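Long-range contact in MSM0273 (PDB 5L37), which forms a pentameric shell protein of the mycobacterial RMM microcompartment and, like its EutN/CcmL relatives, probably closes the vertices of the shell: residues M1-T13 against A23-I37. Sequence-based numbering, arbitrary orientation.
Sequences MLRATVTGNVWST and AFLEVEVEGTGSRMI
Ala4, Val6 and Val27 meet on the buried face of an antiparallel strand pair, 2-9 against 23-29, where the methyl CB of Ala4 lies 3.9 Å from CB of Val27. Next to them CD1 of Leu25 reaches CG1 of Val6, while Ile52 of strand 49-54 covers both Ala4 and Val27. Packing is tightest at Val10, whose CG2 presses on CD1 of Ile37 at 3.5 Å, closer than usual for two methyl groups. Val10 CG1 stands anti to the backbone N (chi1 173°), which leaves CG2 as the branch directed at Ile37. Thr5 and Glu28 exchange two backbone hydrogen bonds of 2.8 Å as a hydrogen-bonded pair. Further along, Thr7 and Gly8 both face Glu26 in a classic beta bulge: Glu26 O takes a nearly straight bond from Thr7 N (174°) and a weak one from Gly8 N. These neighbouring strands belong to the curved antiparallel sheet of the OB-like EutN/CcmL fold, in which strand 2-9 lies between 23-29 and 49-54. The other face is polar and partly exposed. Here Thr7 OG1 donates to the anti lone pair of Glu26 OE1 at 3.0 Å, and Arg35 makes salt bridges with both Glu26 and Glu28, its guanidinium carrying Thr7 CG2 over one face. Glu30 lays CB over a face of the Arg3 guanidinium, 3.5 Å above the plane and displaced toward its rim; a bend at chi2 (-66°) then turns its carboxylate toward Thr5, leaving OE2 2.8 Å from Thr5 OG1, which is hydrogen-bonded to His49. No Arg3 N-H points at Glu30 OE2; water 1, in plane at the guanidinium edge, accepts from Arg3 NH2 and donates weakly to Glu30 OE1, and water 2 joins OE2 to Ala4 O. Glu26 OE2 forms a long, weak ion pair with Arg3 of a neighbouring subunit.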
ATOM      1  N   MET C   1       6.815   7.593   5.230  1.00 14.18           N
ATOM      2  CA  MET C   1       8.147   6.988   5.527  1.00 13.61           C
ATOM      3  C   MET C   1       8.197   6.656   7.004  1.00 13.87           C
ATOM      4  O   MET C   1       7.417   7.164   7.807  1.00 15.76           O
ATOM      5  CB  MET C   1       9.324   7.936   5.124  1.00 13.50           C
ATOM      6  CG  MET C   1       9.481   8.139   3.588  1.00 17.50           C
ATOM      7  SD  MET C   1       8.327   9.430   2.994  1.00 15.79           S
ATOM      8  CE  MET C   1       9.132  10.925   3.633  1.00 17.34           C
ATOM      9  N   LEU C   2       9.109   5.744   7.359  1.00 13.75           N
ATOM     10  CA  LEU C   2       9.232   5.357   8.769  1.00 15.64           C
ATOM     11  C   LEU C   2      10.674   5.470   9.246  1.00 16.25           C
ATOM     12  O   LEU C   2      11.621   5.245   8.496  1.00 16.09           O
ATOM     13  CB  LEU C   2       8.768   3.940   8.982  1.00 17.86           C
ATOM     14  CG  LEU C   2       7.288   3.677   8.698  1.00 21.71           C
ATOM     15  CD1 LEU C   2       7.039   2.176   8.703  1.00 27.98           C
ATOM     16  CD2 LEU C   2       6.366   4.395   9.703  1.00 22.28           C
ATOM     17  N   ARG C   3      10.836   5.837  10.503  1.00 15.40           N
ATOM     18  CA  ARG C   3      12.127   5.728  11.188  1.00 15.42           C
ATOM     19  C   ARG C   3      12.278   4.287  11.654  1.00 17.35           C
ATOM     20  O   ARG C   3      11.344   3.722  12.237  1.00 17.73           O
ATOM     21  CB  ARG C   3      12.190   6.699  12.388  1.00 19.98           C
ATOM     22  CG  ARG C   3      12.092   8.144  12.014  1.00 20.03           C
ATOM     23  CD  ARG C   3      12.257   9.057  13.230  1.00 26.27           C
ATOM     24  NE  ARG C   3      11.354   8.753  14.314  1.00 38.08           N
ATOM     25  CZ  ARG C   3      11.728   8.183  15.462  1.00 40.29           C
ATOM     26  NH1 ARG C   3      12.998   7.849  15.686  1.00 40.18           N
ATOM     27  NH2 ARG C   3      10.821   7.954  16.398  1.00 45.78           N
ATOM     28  N   ALA C   4      13.462   3.727  11.441  1.00 15.45           N
ATOM     29  CA  ALA C   4      13.745   2.367  11.876  1.00 16.00           C
ATOM     30  C   ALA C   4      15.181   2.257  12.294  1.00 16.94           C
ATOM     31  O   ALA C   4      15.986   3.174  12.029  1.00 19.04           O
ATOM     32  CB  ALA C   4      13.459   1.400  10.750  1.00 18.43           C
ATOM     33  N   THR C   5      15.499   1.151  12.955  1.00 17.39           N
ATOM     34  CA  THR C   5      16.860   0.857  13.372  1.00 18.17           C
ATOM     35  C   THR C   5      17.284  -0.419  12.688  1.00 18.93           C
ATOM     36  O   THR C   5      16.543  -1.408  12.731  1.00 19.97           O
ATOM     37  CB  THR C   5      16.962   0.698  14.916  1.00 22.73           C
ATOM     38  OG1 THR C   5      16.498   1.913  15.526  1.00 24.27           O
ATOM     39  CG2 THR C   5      18.398   0.427  15.346  1.00 21.93           C
ATOM     40  N   VAL C   6      18.466  -0.398  12.071  1.00 18.64           N
ATOM     41  CA  VAL C   6      19.040  -1.610  11.472  1.00 20.70           C
ATOM     42  C   VAL C   6      19.457  -2.604  12.562  1.00 23.22           C
ATOM     43  O   VAL C   6      20.180  -2.257  13.511  1.00 24.64           O
ATOM     44  CB  VAL C   6      20.261  -1.304  10.611  1.00 18.34           C
ATOM     45  CG1 VAL C   6      20.794  -2.605   9.973  1.00 20.07           C
ATOM     46  CG2 VAL C   6      19.913  -0.266   9.492  1.00 17.12           C
ATOM     47  N   THR C   7      18.982  -3.840  12.445  1.00 20.83           N
ATOM     48  CA  THR C   7      19.275  -4.820  13.493  1.00 23.70           C
ATOM     49  C   THR C   7      20.148  -5.945  12.972  1.00 28.99           C
ATOM     50  O   THR C   7      20.800  -6.664  13.754  1.00 28.80           O
ATOM     51  CB  THR C   7      17.989  -5.414  14.075  1.00 27.64           C
ATOM     52  OG1 THR C   7      17.184  -5.930  13.007  1.00 33.88           O
ATOM     53  CG2 THR C   7      17.169  -4.337  14.806  1.00 27.50           C
ATOM     54  N   GLY C   8      20.225  -6.099  11.662  1.00 26.18           N
ATOM     55  CA  GLY C   8      21.072  -7.162  11.131  1.00 29.12           C
ATOM     56  C   GLY C   8      21.042  -7.303   9.628  1.00 28.24           C
ATOM     57  O   GLY C   8      20.347  -6.569   8.937  1.00 24.83           O
ATOM     58  N   ASN C   9      21.740  -8.308   9.118  1.00 29.14           N
ATOM     59  CA  ASN C   9      21.796  -8.504   7.680  1.00 31.57           C
ATOM     60  C   ASN C   9      21.029  -9.778   7.401  1.00 30.26           C
ATOM     61  O   ASN C   9      20.912 -10.663   8.264  1.00 33.89           O
ATOM     62  CB  ASN C   9      23.246  -8.600   7.180  1.00 43.58           C
ATOM     63  CG  ASN C   9      23.453  -7.917   5.816  1.00 52.78           C
ATOM     64  OD1 ASN C   9      22.767  -8.201   4.825  1.00 42.37           O
ATOM     65  ND2 ASN C   9      24.397  -6.977   5.782  1.00 62.43           N
ATOM     66  N   VAL C  10      20.449  -9.863   6.226  1.00 25.89           N
ATOM     67  CA  VAL C  10      19.694 -11.019   5.863  1.00 27.40           C
ATOM     68  C   VAL C  10      20.496 -11.669   4.789  1.00 28.40           C
ATOM     69  O   VAL C  10      20.731 -11.064   3.750  1.00 34.16           O
ATOM     70  CB  VAL C  10      18.309 -10.632   5.342  1.00 28.82           C
ATOM     71  CG1 VAL C  10      17.590 -11.839   4.797  1.00 28.90           C
ATOM     72  CG2 VAL C  10      17.568  -9.980   6.446  1.00 29.61           C
ATOM     73  N   TRP C  11      20.880 -12.921   5.018  1.00 28.03           N
ATOM     74  CA  TRP C  11      21.627 -13.618   4.012  1.00 33.30           C
ATOM     75  C   TRP C  11      20.676 -14.517   3.246  1.00 31.66           C
ATOM     76  O   TRP C  11      20.098 -15.439   3.791  1.00 31.24           O
ATOM     77  CB  TRP C  11      22.715 -14.451   4.669  1.00 43.01           C
ATOM     78  CG  TRP C  11      23.405 -13.773   5.827  1.00 67.30           C
ATOM     79  CD1 TRP C  11      22.943 -13.687   7.112  1.00 74.37           C
ATOM     80  CD2 TRP C  11      24.714 -13.180   5.833  1.00 80.76           C
ATOM     81  NE1 TRP C  11      23.854 -13.028   7.902  1.00 78.66           N
ATOM     82  CE2 TRP C  11      24.951 -12.713   7.147  1.00 83.07           C
ATOM     83  CE3 TRP C  11      25.698 -12.978   4.858  1.00 85.95           C
ATOM     84  CZ2 TRP C  11      26.129 -12.062   7.505  1.00 89.90           C
ATOM     85  CZ3 TRP C  11      26.868 -12.329   5.217  1.00 89.07           C
ATOM     86  CH2 TRP C  11      27.073 -11.878   6.530  1.00 91.19           C
ATOM     87  N   SER C  12      20.593 -14.271   1.957  1.00 26.37           N
ATOM     88  CA  SER C  12      19.831 -15.109   1.077  1.00 25.29           C
ATOM     89  C   SER C  12      20.660 -16.274   0.589  1.00 27.44           C
ATOM     90  O   SER C  12      21.882 -16.198   0.563  1.00 27.61           O
ATOM     91  CB  SER C  12      19.363 -14.287  -0.103  1.00 25.20           C
ATOM     92  OG  SER C  12      20.497 -13.808  -0.821  1.00 26.96           O
ATOM     93  N   THR C  13      20.009 -17.402   0.324  1.00 25.81           N
ATOM     94  CA  THR C  13      20.713 -18.527  -0.298  1.00 27.49           C
ATOM     95  C   THR C  13      20.530 -18.548  -1.819  1.00 27.91           C
ATOM     96  O   THR C  13      21.356 -19.142  -2.538  1.00 29.70           O
ATOM     97  CB  THR C  13      20.324 -19.838   0.320  1.00 31.85           C
ATOM     98  OG1 THR C  13      18.911 -19.963   0.258  1.00 33.03           O
ATOM     99  CG2 THR C  13      20.715 -19.824   1.798  1.00 35.31           C
ATOM    100  N   ALA C  23      22.091  -4.446  -0.244  1.00 16.66           N
ATOM    101  CA  ALA C  23      21.944  -5.414   0.829  1.00 18.10           C
ATOM    102  C   ALA C  23      20.505  -5.506   1.310  1.00 16.10           C
ATOM    103  O   ALA C  23      19.743  -4.554   1.243  1.00 18.08           O
ATOM    104  CB  ALA C  23      22.848  -5.040   1.979  1.00 19.92           C
ATOM    105  N   PHE C  24      20.142  -6.687   1.807  1.00 17.02           N
ATOM    106  CA  PHE C  24      18.865  -6.867   2.510  1.00 16.15           C
ATOM    107  C   PHE C  24      19.134  -6.692   4.014  1.00 18.71           C
ATOM    108  O   PHE C  24      19.848  -7.487   4.601  1.00 22.14           O
ATOM    109  CB  PHE C  24      18.272  -8.261   2.275  1.00 17.63           C
ATOM    110  CG  PHE C  24      17.850  -8.530   0.863  1.00 17.94           C
ATOM    111  CD1 PHE C  24      16.833  -7.788   0.272  1.00 22.26           C
ATOM    112  CD2 PHE C  24      18.388  -9.591   0.170  1.00 26.47           C
ATOM    113  CE1 PHE C  24      16.405  -8.070  -1.054  1.00 23.70           C
ATOM    114  CE2 PHE C  24      17.960  -9.877  -1.142  1.00 31.37           C
ATOM    115  CZ  PHE C  24      16.993  -9.113  -1.741  1.00 26.39           C
ATOM    116  N   LEU C  25      18.531  -5.696   4.643  1.00 16.21           N
ATOM    117  CA  LEU C  25      18.787  -5.485   6.070  1.00 16.81           C
ATOM    118  C   LEU C  25      17.519  -5.698   6.860  1.00 20.36           C
ATOM    119  O   LEU C  25      16.424  -5.252   6.459  1.00 18.39           O
ATOM    120  CB  LEU C  25      19.325  -4.053   6.324  1.00 16.58           C
ATOM    121  CG  LEU C  25      20.654  -3.682   5.590  1.00 17.63           C
ATOM    122  CD1 LEU C  25      21.085  -2.250   5.995  1.00 16.67           C
ATOM    123  CD2 LEU C  25      21.769  -4.685   5.860  1.00 19.75           C
ATOM    124  N   GLU C  26      17.652  -6.380   7.982  1.00 17.89           N
ATOM    125  CA  GLU C  26      16.537  -6.434   8.912  1.00 20.21           C
ATOM    126  C   GLU C  26      16.516  -5.105   9.690  1.00 21.80           C
ATOM    127  O   GLU C  26      17.565  -4.621  10.102  1.00 19.06           O
ATOM    128  CB  GLU C  26      16.661  -7.614   9.871  1.00 23.80           C
ATOM    129  CG  GLU C  26      15.423  -7.740  10.764  1.00 30.09           C
ATOM    130  CD  GLU C  26      15.510  -8.885  11.734  1.00 54.09           C
ATOM    131  OE1 GLU C  26      16.259  -8.762  12.730  1.00 66.57           O
ATOM    132  OE2 GLU C  26      14.829  -9.906  11.493  1.00 55.19           O
ATOM    133  N   VAL C  27      15.330  -4.516   9.837  1.00 18.70           N
ATOM    134  CA  VAL C  27      15.173  -3.254  10.564  1.00 21.19           C
ATOM    135  C   VAL C  27      14.013  -3.413  11.536  1.00 24.14           C
ATOM    136  O   VAL C  27      13.136  -4.246  11.329  1.00 22.94           O
ATOM    137  CB  VAL C  27      14.911  -2.050   9.628  1.00 17.87           C
ATOM    138  CG1 VAL C  27      16.053  -1.923   8.595  1.00 17.86           C
ATOM    139  CG2 VAL C  27      13.496  -2.140   8.933  1.00 17.82           C
ATOM    140  N   GLU C  28      14.020  -2.603  12.580  1.00 20.69           N
ATOM    141  CA  GLU C  28      12.951  -2.572  13.550  1.00 20.87           C
ATOM    142  C   GLU C  28      12.373  -1.165  13.555  1.00 23.31           C
ATOM    143  O   GLU C  28      13.103  -0.176  13.725  1.00 20.42           O
ATOM    144  CB  GLU C  28      13.476  -2.952  14.925  1.00 27.42           C
ATOM    145  CG  GLU C  28      12.450  -2.845  16.000  1.00 31.30           C
ATOM    146  CD  GLU C  28      12.919  -3.438  17.301  1.00 44.75           C
ATOM    147  OE1 GLU C  28      14.072  -3.923  17.391  1.00 45.17           O
ATOM    148  OE2 GLU C  28      12.125  -3.385  18.256  1.00 54.73           O
ATOM    149  N   VAL C  29      11.075  -1.075  13.336  1.00 20.41           N
ATOM    150  CA  VAL C  29      10.426   0.221  13.229  1.00 23.09           C
ATOM    151  C   VAL C  29      10.341   0.863  14.605  1.00 27.22           C
ATOM    152  O   VAL C  29       9.961   0.217  15.584  1.00 24.84           O
ATOM    153  CB  VAL C  29       9.009   0.086  12.595  1.00 22.87           C
ATOM    154  CG1 VAL C  29       8.338   1.448  12.508  1.00 25.95           C
ATOM    155  CG2 VAL C  29       9.114  -0.495  11.214  1.00 21.76           C
ATOM    156  N   GLU C  30      10.709   2.143  14.678  1.00 25.84           N
ATOM    157  CA  GLU C  30      10.768   2.860  15.945  1.00 29.29           C
ATOM    158  C   GLU C  30       9.344   2.948  16.504  1.00 32.44           C
ATOM    159  O   GLU C  30       8.393   3.172  15.767  1.00 36.22           O
ATOM    160  CB  GLU C  30      11.307   4.286  15.718  1.00 37.07           C
ATOM    161  CG  GLU C  30      12.765   4.460  15.291  1.00 49.21           C
ATOM    162  CD  GLU C  30      13.810   4.045  16.290  1.00 63.57           C
ATOM    163  OE1 GLU C  30      13.466   3.581  17.404  1.00 69.46           O
ATOM    164  OE2 GLU C  30      15.000   4.207  15.941  1.00 63.41           O
ATOM    165  N   GLY C  31       9.180   2.730  17.794  1.00 35.53           N
ATOM    166  CA  GLY C  31       7.861   2.852  18.385  1.00 43.84           C
ATOM    167  C   GLY C  31       6.945   1.654  18.283  1.00 44.66           C
ATOM    168  O   GLY C  31       6.303   1.309  19.256  1.00 44.90           O
ATOM    169  N   THR C  32       6.871   1.007  17.128  1.00 37.18           N
ATOM    170  CA  THR C  32       5.987  -0.140  17.029  1.00 32.20           C
ATOM    171  C   THR C  32       6.759  -1.413  17.368  1.00 34.80           C
ATOM    172  O   THR C  32       6.184  -2.394  17.808  1.00 35.30           O
ATOM    173  CB  THR C  32       5.368  -0.289  15.620  1.00 37.32           C
ATOM    174  OG1 THR C  32       6.411  -0.601  14.689  1.00 33.21           O
ATOM    175  CG2 THR C  32       4.682   1.004  15.184  1.00 40.78           C
ATOM    176  N   GLY C  33       8.062  -1.402  17.113  1.00 35.22           N
ATOM    177  CA  GLY C  33       8.874  -2.592  17.303  1.00 37.48           C
ATOM    178  C   GLY C  33       8.684  -3.595  16.168  1.00 37.56           C
ATOM    179  O   GLY C  33       9.310  -4.653  16.161  1.00 40.07           O
ATOM    180  N   SER C  34       7.844  -3.268  15.187  1.00 31.88           N
ATOM    181  CA  SER C  34       7.650  -4.181  14.062  1.00 27.23           C
ATOM    182  C   SER C  34       8.916  -4.385  13.287  1.00 26.92           C
ATOM    183  O   SER C  34       9.669  -3.451  13.092  1.00 26.02           O
ATOM    184  CB  SER C  34       6.571  -3.689  13.098  1.00 32.83           C
ATOM    185  OG  SER C  34       5.311  -3.718  13.732  1.00 44.74           O
ATOM    186  N   ARG C  35       9.108  -5.601  12.781  1.00 26.75           N
ATOM    187  CA  ARG C  35      10.277  -5.825  11.959  1.00 23.39           C
ATOM    188  C   ARG C  35       9.917  -6.008  10.496  1.00 23.76           C
ATOM    189  O   ARG C  35       8.820  -6.468  10.151  1.00 24.29           O
ATOM    190  CB  ARG C  35      11.061  -7.028  12.470  1.00 28.51           C
ATOM    191  CG  ARG C  35      11.684  -6.701  13.827  1.00 37.32           C
ATOM    192  CD  ARG C  35      12.699  -7.697  14.323  1.00 49.71           C
ATOM    193  NE  ARG C  35      13.304  -7.144  15.537  1.00 58.21           N
ATOM    194  CZ  ARG C  35      14.523  -7.439  15.977  1.00 63.63           C
ATOM    195  NH1 ARG C  35      15.304  -8.247  15.274  1.00 66.13           N
ATOM    196  NH2 ARG C  35      14.984  -6.881  17.091  1.00 64.92           N
ATOM    197  N   MET C  36      10.848  -5.608   9.643  1.00 22.20           N
ATOM    198  CA  MET C  36      10.738  -5.878   8.211  1.00 19.49           C
ATOM    199  C   MET C  36      12.128  -5.924   7.604  1.00 19.12           C
ATOM    200  O   MET C  36      13.139  -5.672   8.280  1.00 18.86           O
ATOM    201  CB  MET C  36       9.883  -4.817   7.481  1.00 22.75           C
ATOM    202  CG  MET C  36      10.626  -3.536   7.220  1.00 27.39           C
ATOM    203  SD  MET C  36       9.609  -2.232   6.414  1.00 28.39           S
ATOM    204  CE  MET C  36       8.580  -1.814   7.782  1.00 30.18           C
ATOM    205  N   ILE C  37      12.189  -6.317   6.339  1.00 17.89           N
ATOM    206  CA  ILE C  37      13.432  -6.334   5.586  1.00 17.75           C
ATOM    207  C   ILE C  37      13.400  -5.208   4.577  1.00 17.23           C
ATOM    208  O   ILE C  37      12.467  -5.107   3.749  1.00 16.95           O
ATOM    209  CB  ILE C  37      13.673  -7.721   4.854  1.00 17.07           C
ATOM    210  CG1 ILE C  37      13.564  -8.906   5.851  1.00 22.28           C
ATOM    211  CG2 ILE C  37      15.014  -7.689   4.061  1.00 17.98           C
ATOM    212  CD1 ILE C  37      14.387  -8.780   7.094  1.00 25.84           C
TER
HETATM  213  O   HOH W   1      12.452   6.282  18.600  1.00 43.02           O
HETATM  214  O   HOH W   2      15.382   5.542  13.633  1.00 45.59           O
HETATM  215  O   HOH W   3      22.209  -8.756   2.063  1.00 26.21           O